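Local structure of flagellar brake protein YcgR (Escherichia coli K-12, 5Y6H) at residues L44-G56 with Q91-P104. The protein acts as a flagellar brake that slows the motor when bound to cyclic di-GMP, its N-terminal domain, the part here, being involved in FliG binding. Residues are numbered along the deposited sequence; the frame is centred on the assembly and turned at random.
Sequences LAITPDKLVLDFG and QSEYLQLPAFITVP
Phe55 and Phe100 meet obliquely, ring centroids 4.5 Å apart and planes at 36°, with Phe55 CD2 over the centre of the Phe100 ring. The Phe55 ring also carries Pro98 CB on one face, 3.8 Å from its centroid, a CH-pi contact. At the edge of Phe100 sits Asp54 O, 3.4 Å from Phe100 CE2; Ser41 OG is hydrogen-bonded to that same oxygen. Phe100 stands on the sheet face of Leu53 and Thr102; with CG anti to the carbonyl carbon (chi1 -54°) its ring lies under Phe55 CD2, and Asn62 and Leu66 of helix 59-67 touch it. With Phe100 cut back to an alanine, Phe55 would probably lose the ring face beneath CD2 and be freer to turn, and the touch on helix 59-67 would go too. Behind these rings, antiparallel strands 50-54 and 97-102 are joined by paired bonds at Leu53–Phe100 and Leu51–Thr102; Leu53 N to Phe100 O measures 2.8 Å and is nearly straight (172°). The non-hydrogen-bonded pair Val52–Ile101 faces the other side, where Val52 CG1 reaches Ala99 CB at 3.7 Å. There Tyr94 packs CE1 on Ala45 CB (3.8 Å) at the classic bulge Leu44–Ala45 opposite Val52, and a water links Tyr94 OH to Leu44 O. Four backbone bonds thus fix the strand register, and largely apolar side-chain contacts add to them on each face.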
loop_
_atom_site.group_PDB
_atom_site.type_symbol
_atom_site.label_atom_id
_atom_site.label_comp_id
_atom_site.label_asym_id
_atom_site.label_seq_id
_atom_site.Cartn_x
_atom_site.Cartn_y
_atom_site.Cartn_z
ATOM N N LEU A 44 8.447 -0.349 1.582
ATOM C CA LEU A 44 9.852 -0.636 1.857
ATOM C C LEU A 44 10.478 -1.512 0.781
ATOM O O LEU A 44 11.655 -1.344 0.444
ATOM C CB LEU A 44 9.987 -1.319 3.218
ATOM C CG LEU A 44 9.650 -0.460 4.438
ATOM C CD1 LEU A 44 9.759 -1.276 5.714
ATOM C CD2 LEU A 44 10.553 0.759 4.504
ATOM N N ALA A 45 9.715 -2.462 0.246
ATOM C CA ALA A 45 10.254 -3.416 -0.707
ATOM C C ALA A 45 9.137 -3.901 -1.616
ATOM O O ALA A 45 7.963 -3.914 -1.230
ATOM C CB ALA A 45 10.916 -4.597 0.010
ATOM N N ILE A 46 9.515 -4.306 -2.827
ATOM C CA ILE A 46 8.556 -4.731 -3.840
ATOM C C ILE A 46 9.160 -5.868 -4.657
ATOM O O ILE A 46 10.334 -5.814 -5.045
ATOM C CB ILE A 46 8.128 -3.555 -4.746
ATOM C CG1 ILE A 46 7.092 -4.008 -5.777
ATOM C CG2 ILE A 46 9.338 -2.895 -5.413
ATOM C CD1 ILE A 46 5.757 -4.404 -5.165
ATOM N N THR A 47 8.366 -6.921 -4.880
ATOM C CA THR A 47 8.671 -7.993 -5.821
ATOM C C THR A 47 7.395 -8.277 -6.606
ATOM O O THR A 47 6.331 -7.761 -6.240
ATOM C CB THR A 47 9.166 -9.262 -5.111
ATOM O OG1 THR A 47 8.047 -9.994 -4.597
ATOM C CG2 THR A 47 10.135 -8.937 -3.976
ATOM N N PRO A 48 7.439 -9.070 -7.683
ATOM C CA PRO A 48 6.185 -9.420 -8.370
ATOM C C PRO A 48 5.179 -10.126 -7.481
ATOM O O PRO A 48 3.990 -10.157 -7.821
ATOM C CB PRO A 48 6.654 -10.330 -9.514
ATOM C CG PRO A 48 8.042 -9.879 -9.788
ATOM C CD PRO A 48 8.617 -9.539 -8.439
ATOM N N ASP A 49 5.606 -10.679 -6.345
ATOM C CA ASP A 49 4.726 -11.468 -5.501
ATOM C C ASP A 49 4.456 -10.862 -4.129
ATOM O O ASP A 49 3.621 -11.404 -3.397
ATOM C CB ASP A 49 5.300 -12.880 -5.317
ATOM C CG ASP A 49 5.305 -13.679 -6.605
ATOM O OD1 ASP A 49 6.232 -14.493 -6.795
ATOM O OD2 ASP A 49 4.383 -13.492 -7.426
ATOM N N LYS A 50 5.110 -9.759 -3.756
ATOM C CA LYS A 50 4.938 -9.279 -2.391
ATOM C C LYS A 50 5.218 -7.785 -2.283
ATOM O O LYS A 50 6.028 -7.226 -3.027
ATOM C CB LYS A 50 5.834 -10.061 -1.419
ATOM C CG LYS A 50 7.138 -9.370 -1.055
ATOM C CD LYS A 50 7.935 -10.189 -0.050
ATOM C CE LYS A 50 9.423 -10.135 -0.357
ATOM N NZ LYS A 50 10.233 -10.809 0.696
ATOM N N LEU A 51 4.519 -7.150 -1.342
ATOM C CA LEU A 51 4.787 -5.791 -0.892
ATOM C C LEU A 51 5.162 -5.838 0.581
ATOM O O LEU A 51 4.498 -6.514 1.372
ATOM C CB LEU A 51 3.561 -4.877 -1.049
ATOM C CG LEU A 51 3.056 -4.373 -2.399
ATOM C CD1 LEU A 51 2.574 -5.516 -3.269
ATOM C CD2 LEU A 51 1.933 -3.357 -2.180
ATOM N N VAL A 52 6.208 -5.108 0.956
ATOM C CA VAL A 52 6.609 -4.967 2.354
ATOM C C VAL A 52 6.347 -3.526 2.766
ATOM O O VAL A 52 6.868 -2.596 2.140
ATOM C CB VAL A 52 8.083 -5.343 2.568
ATOM C CG1 VAL A 52 8.427 -5.308 4.048
ATOM C CG2 VAL A 52 8.371 -6.717 1.986
ATOM N N LEU A 53 5.546 -3.338 3.817
ATOM C CA LEU A 53 5.110 -2.019 4.259
ATOM C C LEU A 53 5.592 -1.744 5.679
ATOM O O LEU A 53 5.577 -2.636 6.532
ATOM C CB LEU A 53 3.580 -1.898 4.205
ATOM C CG LEU A 53 2.911 -2.282 2.882
ATOM C CD1 LEU A 53 1.403 -2.408 3.046
ATOM C CD2 LEU A 53 3.244 -1.267 1.793
ATOM N N ASP A 54 6.000 -0.502 5.932
ATOM C CA ASP A 54 6.474 -0.117 7.256
ATOM C C ASP A 54 5.337 -0.123 8.276
ATOM O O ASP A 54 4.185 0.197 7.964
ATOM C CB ASP A 54 7.114 1.275 7.204
ATOM C CG ASP A 54 8.062 1.536 8.364
ATOM O OD1 ASP A 54 8.419 0.578 9.083
ATOM O OD2 ASP A 54 8.453 2.708 8.562
ATOM N N PHE A 55 5.673 -0.496 9.511
ATOM C CA PHE A 55 4.751 -0.320 10.626
ATOM C C PHE A 55 4.505 1.163 10.876
ATOM O O PHE A 55 5.343 2.015 10.567
ATOM C CB PHE A 55 5.318 -0.955 11.902
ATOM C CG PHE A 55 4.805 -2.343 12.192
ATOM C CD1 PHE A 55 4.780 -2.817 13.497
ATOM C CD2 PHE A 55 4.368 -3.176 11.172
ATOM C CE1 PHE A 55 4.317 -4.091 13.789
ATOM C CE2 PHE A 55 3.903 -4.457 11.453
ATOM C CZ PHE A 55 3.879 -4.915 12.764
ATOM N N GLY A 56 3.338 1.472 11.445
ATOM C CA GLY A 56 3.106 2.795 11.980
ATOM C C GLY A 56 3.786 2.973 13.326
ATOM O O GLY A 56 4.274 2.027 13.942
ATOM N N GLN A 91 2.157 -9.978 9.656
ATOM C CA GLN A 91 3.370 -9.412 10.225
ATOM C C GLN A 91 4.583 -10.190 9.739
ATOM O O GLN A 91 4.567 -11.423 9.682
ATOM C CB GLN A 91 3.323 -9.414 11.752
ATOM C CG GLN A 91 4.582 -8.826 12.385
ATOM C CD GLN A 91 4.448 -8.605 13.875
ATOM O OE1 GLN A 91 3.359 -8.723 14.432
ATOM N NE2 GLN A 91 5.557 -8.278 14.528
ATOM N N SER A 92 5.632 -9.461 9.381
ATOM C CA SER A 92 6.878 -10.066 8.932
ATOM C C SER A 92 8.024 -9.223 9.482
ATOM O O SER A 92 7.870 -8.466 10.447
ATOM C CB SER A 92 6.905 -10.193 7.402
ATOM O OG SER A 92 7.976 -11.023 6.987
ATOM N N GLU A 93 9.182 -9.334 8.843
ATOM C CA GLU A 93 10.416 -8.705 9.288
ATOM C C GLU A 93 11.115 -8.090 8.086
ATOM O O GLU A 93 11.119 -8.677 7.001
ATOM C CB GLU A 93 11.343 -9.734 9.951
ATOM C CG GLU A 93 12.285 -9.161 10.987
ATOM C CD GLU A 93 13.118 -10.228 11.673
ATOM O OE1 GLU A 93 14.155 -9.872 12.273
ATOM O OE2 GLU A 93 12.737 -11.418 11.617
ATOM N N TYR A 94 11.712 -6.914 8.280
ATOM C CA TYR A 94 12.492 -6.279 7.224
ATOM C C TYR A 94 13.514 -5.349 7.855
ATOM O O TYR A 94 13.145 -4.441 8.607
ATOM C CB TYR A 94 11.606 -5.497 6.246
ATOM C CG TYR A 94 12.339 -4.982 5.017
ATOM C CD1 TYR A 94 12.667 -5.836 3.971
ATOM C CD2 TYR A 94 12.696 -3.645 4.903
ATOM C CE1 TYR A 94 13.333 -5.373 2.847
ATOM C CE2 TYR A 94 13.363 -3.171 3.783
ATOM C CZ TYR A 94 13.680 -4.041 2.760
ATOM O OH TYR A 94 14.341 -3.575 1.644
ATOM N N LEU A 95 14.788 -5.577 7.535
ATOM C CA LEU A 95 15.898 -4.790 8.071
ATOM C C LEU A 95 15.817 -4.687 9.593
ATOM O O LEU A 95 15.971 -3.611 10.175
ATOM C CB LEU A 95 15.957 -3.406 7.418
ATOM C CG LEU A 95 16.558 -3.385 6.006
ATOM C CD1 LEU A 95 17.053 -1.996 5.632
ATOM C CD2 LEU A 95 17.681 -4.407 5.869
ATOM N N GLN A 96 15.547 -5.826 10.235
ATOM C CA GLN A 96 15.529 -6.014 11.685
ATOM C C GLN A 96 14.378 -5.299 12.387
ATOM O O GLN A 96 14.412 -5.143 13.616
ATOM C CB GLN A 96 16.860 -5.593 12.321
ATOM C CG GLN A 96 18.071 -6.316 11.747
ATOM C CD GLN A 96 19.375 -5.782 12.294
ATOM O OE1 GLN A 96 19.566 -4.570 12.397
ATOM N NE2 GLN A 96 20.287 -6.682 12.638
ATOM N N LEU A 97 13.349 -4.881 11.654
ATOM C CA LEU A 97 12.175 -4.252 12.236
ATOM C C LEU A 97 10.913 -5.001 11.817
ATOM O O LEU A 97 10.905 -5.664 10.775
ATOM C CB LEU A 97 12.068 -2.784 11.802
ATOM C CG LEU A 97 12.999 -1.797 12.507
ATOM C CD1 LEU A 97 13.037 -0.473 11.759
ATOM C CD2 LEU A 97 12.567 -1.596 13.956
ATOM N N PRO A 98 9.838 -4.921 12.601
ATOM C CA PRO A 98 8.566 -5.492 12.144
ATOM C C PRO A 98 8.038 -4.728 10.941
ATOM O O PRO A 98 8.258 -3.523 10.795
ATOM C CB PRO A 98 7.630 -5.333 13.349
ATOM C CG PRO A 98 8.399 -4.640 14.412
ATOM C CD PRO A 98 9.710 -4.184 13.868
ATOM N N ALA A 99 7.332 -5.448 10.073
ATOM C CA ALA A 99 6.758 -4.857 8.872
ATOM C C ALA A 99 5.487 -5.610 8.509
ATOM O O ALA A 99 5.271 -6.744 8.945
ATOM C CB ALA A 99 7.747 -4.889 7.699
ATOM N N PHE A 100 4.641 -4.962 7.710
ATOM C CA PHE A 100 3.503 -5.633 7.095
ATOM C C PHE A 100 3.935 -6.265 5.780
ATOM O O PHE A 100 4.735 -5.692 5.034
ATOM C CB PHE A 100 2.346 -4.667 6.816
ATOM C CG PHE A 100 1.879 -3.878 8.011
ATOM C CD1 PHE A 100 1.198 -4.495 9.053
ATOM C CD2 PHE A 100 2.077 -2.506 8.065
ATOM C CE1 PHE A 100 0.753 -3.759 10.148
ATOM C CE2 PHE A 100 1.634 -1.762 9.150
ATOM C CZ PHE A 100 0.967 -2.390 10.194
ATOM N N ILE A 101 3.382 -7.440 5.485
ATOM C CA ILE A 101 3.528 -8.061 4.175
ATOM C C ILE A 101 2.142 -8.265 3.581
ATOM O O ILE A 101 1.204 -8.667 4.279
ATOM C CB ILE A 101 4.307 -9.396 4.234
ATOM C CG1 ILE A 101 4.378 -10.038 2.845
ATOM C CG2 ILE A 101 3.689 -10.357 5.242
ATOM C CD1 ILE A 101 5.370 -11.187 2.747
ATOM N N THR A 102 2.011 -7.954 2.296
ATOM C CA THR A 102 0.803 -8.251 1.541
ATOM C C THR A 102 1.223 -8.557 0.106
ATOM O O THR A 102 2.415 -8.692 -0.190
ATOM C CB THR A 102 -0.206 -7.101 1.668
ATOM O OG1 THR A 102 -1.485 -7.520 1.174
ATOM C CG2 THR A 102 0.263 -5.861 0.918
ATOM N N VAL A 103 0.250 -8.694 -0.786
ATOM C CA VAL A 103 0.528 -9.080 -2.169
ATOM C C VAL A 103 -0.070 -8.019 -3.080
ATOM O O VAL A 103 -0.952 -7.248 -2.663
ATOM C CB VAL A 103 -0.013 -10.494 -2.488
ATOM C CG1 VAL A 103 0.594 -11.517 -1.531
ATOM C CG2 VAL A 103 -1.524 -10.520 -2.427
ATOM N N PRO A 104 0.403 -7.929 -4.323
ATOM C CA PRO A 104 -0.095 -6.894 -5.242
ATOM C C PRO A 104 -1.594 -7.009 -5.452
ATOM O O PRO A 104 -2.140 -8.118 -5.543
ATOM C CB PRO A 104 0.675 -7.175 -6.542
ATOM C CG PRO A 104 1.932 -7.823 -6.097
ATOM C CD PRO A 104 1.563 -8.647 -4.889
HETATM O O HOH W 1 13.927 -2.783 -1.252
HETATM O O HOH W 2 9.592 -1.997 9.087
#